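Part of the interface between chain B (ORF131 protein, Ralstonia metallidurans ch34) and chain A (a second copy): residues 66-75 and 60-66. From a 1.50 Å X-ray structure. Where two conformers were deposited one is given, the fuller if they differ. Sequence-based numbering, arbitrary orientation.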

ATOM      1  N   VAL B  66       7.679  -4.915  -7.558  1.00 14.18           N
ATOM      2  CA  VAL B  66       7.194  -6.259  -7.215  1.00 14.62           C
ATOM      3  C   VAL B  66       8.406  -7.051  -6.764  1.00 17.28           C
ATOM      4  O   VAL B  66       9.304  -7.276  -7.565  1.00 23.18           O
ATOM      5  CB  VAL B  66       6.529  -6.870  -8.441  1.00 17.57           C
ATOM      6  CG1 VAL B  66       6.053  -8.260  -8.097  1.00 20.31           C
ATOM      7  CG2 VAL B  66       5.225  -6.016  -8.824  1.00 20.61           C
ATOM      8  N   LYS B  67       8.436  -7.404  -5.467  1.00 14.85           N
ATOM      9  CA  LYS B  67       9.637  -8.071  -4.900  1.00 17.48           C
ATOM     10  C   LYS B  67       9.211  -9.442  -4.445  1.00 14.27           C
ATOM     11  O   LYS B  67       8.072  -9.688  -4.035  1.00 17.82           O
ATOM     12  CB  LYS B  67      10.137  -7.252  -3.668  1.00 21.40           C
ATOM     13  CG  LYS B  67       9.109  -7.171  -2.462  1.00 29.78           C
ATOM     14  CD  LYS B  67       9.618  -6.341  -1.199  1.00 35.39           C
ATOM     15  CE  LYS B  67       8.483  -6.093  -0.062  1.00 29.86           C
ATOM     16  NZ  LYS B  67       8.993  -5.355   1.168  1.00 25.16           N
ATOM     17  N   PRO B  68      10.177 -10.380  -4.343  1.00 15.78           N
ATOM     18  CA  PRO B  68       9.866 -11.698  -3.765  1.00 18.02           C
ATOM     19  C   PRO B  68       9.370 -11.608  -2.307  1.00 17.30           C
ATOM     20  O   PRO B  68       9.856 -10.758  -1.594  1.00 16.73           O
ATOM     21  CB  PRO B  68      11.238 -12.436  -3.821  1.00 23.96           C
ATOM     22  CG  PRO B  68      12.006 -11.770  -4.825  1.00 21.03           C
ATOM     23  CD  PRO B  68      11.562 -10.246  -4.802  1.00 18.25           C
ATOM     24  N   GLY B  69       8.356 -12.409  -1.891  1.00 22.77           N
ATOM     25  CA  GLY B  69       7.742 -12.328  -0.547  1.00 22.98           C
ATOM     26  C   GLY B  69       6.997 -11.059  -0.065  1.00 26.27           C
ATOM     27  O   GLY B  69       6.805 -10.827   1.168  1.00 23.00           O
ATOM     28  N   MET B  70       6.603 -10.167  -0.987  1.00 23.70           N
ATOM     29  CA  MET B  70       5.896  -8.939  -0.509  1.00 19.75           C
ATOM     30  C   MET B  70       4.443  -9.136   0.066  1.00 17.18           C
ATOM     31  O   MET B  70       3.940  -8.241   0.820  1.00 18.44           O
ATOM     32  CB  MET B  70       5.899  -7.880  -1.600  1.00 25.50           C
ATOM     33  CG  MET B  70       4.997  -8.234  -2.720  1.00 17.53           C
ATOM     34  SD  MET B  70       5.210  -6.970  -4.025  1.00 21.10           S
ATOM     35  CE  MET B  70       4.908  -5.422  -3.309  1.00 19.86           C
ATOM     36  N   ARG B  71       3.825 -10.290  -0.313  1.00 14.58           N
ATOM     37  CA  ARG B  71       2.533 -10.772   0.118  1.00 11.74           C
ATOM     38  C   ARG B  71       1.364 -10.060  -0.508  1.00 10.21           C
ATOM     39  O   ARG B  71       0.496 -10.722  -1.196  1.00 11.20           O
ATOM     40  CB  ARG B  71       2.355 -10.801   1.644  1.00 12.32           C
ATOM     41  CG  ARG B  71       3.349 -11.753   2.322  1.00 17.25           C
ATOM     42  CD  ARG B  71       3.030 -11.801   3.850  1.00 20.17           C
ATOM     43  NE  ARG B  71       3.994 -12.679   4.546  1.00 27.26           N
ATOM     44  CZ  ARG B  71       3.857 -13.997   4.776  1.00 39.03           C
ATOM     45  NH1 ARG B  71       2.797 -14.730   4.349  1.00 34.77           N
ATOM     46  NH2 ARG B  71       4.850 -14.602   5.428  1.00 48.29           N
ATOM     47  N   TYR B  72       1.232  -8.732  -0.340  1.00  9.98           N
ATOM     48  CA  TYR B  72       0.084  -8.040  -0.908  1.00  9.38           C
ATOM     49  C   TYR B  72       0.357  -6.558  -0.975  1.00  8.47           C
ATOM     50  O   TYR B  72       1.292  -6.087  -0.322  1.00  9.70           O
ATOM     51  CB  TYR B  72      -1.161  -8.319  -0.059  1.00  9.86           C
ATOM     52  CG  TYR B  72      -1.195  -7.708   1.390  1.00  9.53           C
ATOM     53  CD1 TYR B  72      -1.663  -6.446   1.650  1.00  8.40           C
ATOM     54  CD2 TYR B  72      -0.683  -8.458   2.418  1.00 11.46           C
ATOM     55  CE1 TYR B  72      -1.702  -5.973   2.977  1.00  8.72           C
ATOM     56  CE2 TYR B  72      -0.668  -7.967   3.753  1.00 11.88           C
ATOM     57  CZ  TYR B  72      -1.213  -6.757   3.987  1.00 11.58           C
ATOM     58  OH  TYR B  72      -1.224  -6.287   5.318  1.00 14.00           O
ATOM     59  N   VAL B  73      -0.507  -5.902  -1.727  1.00  9.49           N
ATOM     60  CA  VAL B  73      -0.620  -4.431  -1.758  1.00 11.07           C
ATOM     61  C   VAL B  73      -2.052  -4.060  -1.594  1.00  8.82           C
ATOM     62  O   VAL B  73      -2.953  -4.876  -1.830  1.00  9.18           O
ATOM     63  CB  VAL B  73      -0.031  -3.817  -3.043  1.00 11.43           C
ATOM     64  CG1 VAL B  73       1.407  -4.215  -3.282  1.00 12.70           C
ATOM     65  CG2 VAL B  73      -0.836  -4.286  -4.237  1.00 14.41           C
ATOM     66  N   ASN B  74      -2.293  -2.815  -1.230  1.00  7.55           N
ATOM     67  CA  ASN B  74      -3.601  -2.255  -1.105  1.00  7.33           C
ATOM     68  C   ASN B  74      -3.818  -1.181  -2.111  1.00  7.93           C
ATOM     69  O   ASN B  74      -3.001  -0.219  -2.156  1.00  8.40           O
ATOM     70  CB  ASN B  74      -3.861  -1.633   0.316  1.00  7.42           C
ATOM     71  CG  ASN B  74      -3.996  -2.645   1.386  1.00 12.21           C
ATOM     72  OD1 ASN B  74      -4.059  -3.877   1.190  1.00 15.36           O
ATOM     73  ND2 ASN B  74      -3.921  -2.167   2.607  1.00 14.52           N
ATOM     74  N   VAL B  75      -4.895  -1.230  -2.888  1.00  8.67           N
ATOM     75  CA  VAL B  75      -5.202  -0.182  -3.880  1.00  8.81           C
ATOM     76  C   VAL B  75      -6.620   0.301  -3.730  1.00  8.86           C
ATOM     77  O   VAL B  75      -7.464  -0.484  -3.197  1.00  9.98           O
ATOM     78  CB  VAL B  75      -4.924  -0.653  -5.325  1.00  7.57           C
ATOM     79  CG1 VAL B  75      -3.533  -1.127  -5.481  1.00  7.80           C
ATOM     80  CG2 VAL B  75      -5.924  -1.759  -5.750  1.00  8.96           C
TER
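Chain A (60-66) ASRIIDV

Polar groups brought together at a protein interface must find partners, and where the two backbones do not pair directly, side chains and water can do the work. The contact between these two copies of ORF131 protein illustrates the principle. From Arg62(A) onward chain A is extended past chain B, with Ile63(A) to Asp65(A) in a strand; on chain B a type II turn from Lys67(B) to Met70(B) leads into a strand beginning at Tyr72(B). As chain A advances from Ser61(A) to Asp65(A), its contacts pass from Tyr72(B) back to Lys67(B), against chain B's numbering, apart from the reach of the Arg62(A) side chain to Asn74(B). The CA atoms that come nearest are those of Arg71(B) and Arg62(A), 6.4 Å apart, and no direct backbone hydrogen bond joins the two stretches.

Arg62(A) lies at the centre. Its side chain extends across Tyr72(B), with CD 3.7 Å from the ring centroid in a CH-pi contact, and CE1 of Tyr72(B) packs over the guanidinium face, 3.3 Å from NE of Arg62(A). Beyond the ring, NH1 of Arg62(A) donates to water 1 at 3.0 Å, and that water donates to O of Tyr72(B) at 2.7 Å. NH2 of Arg62(A) approaches ND2 of Asn74(B) to 3.3 Å, but both are donors and do not bond to each other; each is satisfied elsewhere in the structure.

At one end of the contact, OG of Ser61(A) and OH of Tyr72(B) are hydrogen-bonded at 2.6 Å. At the other, Lys67(B) reaches out through a side chain that is p at chi1 and t from chi2 to chi4, and its NZ donates to O of Ile63(A) at 2.7 Å. O of Ile63(A) also accepts from water 2 at 2.7 Å, and the same water donates to O of Met70(B) at 2.8 Å, so one water serves two carbonyls. Water 3 instead accepts, from N of Asp65(A) at 3.2 Å and, weakly, from NZ of Lys67(B) at 3.1 Å, linking two donors that could not bond to each other.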

ATOM      1  N   ALA A  60       3.030  -8.172  12.315  1.00  8.10           N
ATOM      2  CA  ALA A  60       2.715  -7.489  11.053  1.00  7.96           C
ATOM      3  C   ALA A  60       2.327  -8.481   9.982  1.00  9.49           C
ATOM      4  O   ALA A  60       2.901  -9.562   9.858  1.00  9.44           O
ATOM      5  CB  ALA A  60       3.981  -6.720  10.613  1.00  9.35           C
ATOM      6  N   SER A  61       1.413  -8.034   9.108  1.00  8.76           N
ATOM      7  CA  SER A  61       0.918  -8.897   8.039  1.00  8.25           C
ATOM      8  C   SER A  61       1.715  -8.677   6.753  1.00  8.44           C
ATOM      9  O   SER A  61       1.571  -9.447   5.807  1.00  8.55           O
ATOM     10  CB  SER A  61      -0.549  -8.657   7.710  1.00  8.73           C
ATOM     11  OG  SER A  61      -0.865  -7.312   7.668  1.00 10.81           O
ATOM     12  N   ARG A  62       2.559  -7.652   6.672  1.00  8.22           N
ATOM     13  CA  ARG A  62       3.473  -7.458   5.528  1.00  8.60           C
ATOM     14  C   ARG A  62       4.626  -6.527   5.947  1.00  8.66           C
ATOM     15  O   ARG A  62       4.465  -5.840   6.971  1.00  8.52           O
ATOM     16  CB  ARG A  62       2.786  -6.898   4.304  1.00  8.60           C
ATOM     17  CG  ARG A  62       2.111  -5.531   4.584  1.00  8.61           C
ATOM     18  CD  ARG A  62       1.570  -4.849   3.256  1.00 10.18           C
ATOM     19  NE  ARG A  62       0.625  -3.797   3.625  1.00  9.59           N
ATOM     20  CZ  ARG A  62       0.297  -2.826   2.803  1.00 10.20           C
ATOM     21  NH1 ARG A  62       0.921  -2.664   1.664  1.00  9.71           N
ATOM     22  NH2 ARG A  62      -0.673  -2.010   3.186  1.00 10.79           N
ATOM     23  N   ILE A  63       5.689  -6.512   5.172  1.00  9.04           N
ATOM     24  CA  ILE A  63       6.814  -5.568   5.429  1.00  9.28           C
ATOM     25  C   ILE A  63       6.897  -4.727   4.169  1.00 10.91           C
ATOM     26  O   ILE A  63       6.982  -5.254   2.996  1.00 11.79           O
ATOM     27  CB  ILE A  63       8.120  -6.344   5.576  1.00  9.73           C
ATOM     28  CG1 ILE A  63       8.059  -7.198   6.790  1.00 12.78           C
ATOM     29  CG2 ILE A  63       9.275  -5.378   5.760  1.00 13.31           C
ATOM     30  CD1 ILE A  63       9.252  -8.192   6.919  1.00 19.54           C
ATOM     31  N   ILE A  64       6.815  -3.388   4.348  1.00 11.69           N
ATOM     32  CA  ILE A  64       6.878  -2.460   3.188  1.00 12.17           C
ATOM     33  C   ILE A  64       8.315  -1.893   3.206  1.00  9.98           C
ATOM     34  O   ILE A  64       8.780  -1.350   4.209  1.00 12.23           O
ATOM     35  CB  ILE A  64       5.871  -1.314   3.395  1.00 10.43           C
ATOM     36  CG1 ILE A  64       4.445  -1.864   3.257  1.00 10.16           C
ATOM     37  CG2 ILE A  64       6.068  -0.261   2.273  1.00 16.00           C
ATOM     38  CD1 ILE A  64       3.383  -0.824   3.488  1.00 16.07           C
ATOM     39  N   ASP A  65       9.038  -2.040   2.094  1.00 15.81           N
ATOM     40  CA  ASP A  65      10.363  -1.444   1.949  0.50 16.45           C
ATOM     41  C   ASP A  65      10.215   0.082   1.706  1.00 14.77           C
ATOM     42  O   ASP A  65       9.482   0.534   0.838  1.00 20.91           O
ATOM     43  CB  ASP A  65      11.050  -2.100   0.709  0.50 23.62           C
ATOM     44  CG  ASP A  65      12.558  -1.971   0.726  0.50 43.32           C
ATOM     45  OD1 ASP A  65      13.113  -1.470   1.718  0.50 35.04           O
ATOM     46  OD2 ASP A  65      13.191  -2.377  -0.274  0.50 53.97           O
ATOM     47  N   VAL A  66      10.914   0.872   2.496  1.00 12.65           N
ATOM     48  CA  VAL A  66      10.882   2.332   2.346  1.00 13.65           C
ATOM     49  C   VAL A  66      12.116   2.752   1.516  1.00 16.47           C
ATOM     50  O   VAL A  66      13.235   2.604   1.953  1.00 22.15           O
ATOM     51  CB  VAL A  66      10.902   2.956   3.789  1.00 19.95           C
ATOM     52  CG1 VAL A  66      11.133   4.509   3.753  1.00 23.92           C
ATOM     53  CG2 VAL A  66       9.576   2.618   4.549  1.00 18.97           C
TER
HETATM   54  O   HOH W   1       3.072  -4.089   0.180  1.00 12.05           O
HETATM   55  O   HOH W   2       5.121  -5.706   1.069  1.00 16.35           O
HETATM   56  O   HOH W   3       7.436  -3.129  -0.391  1.00 21.79           O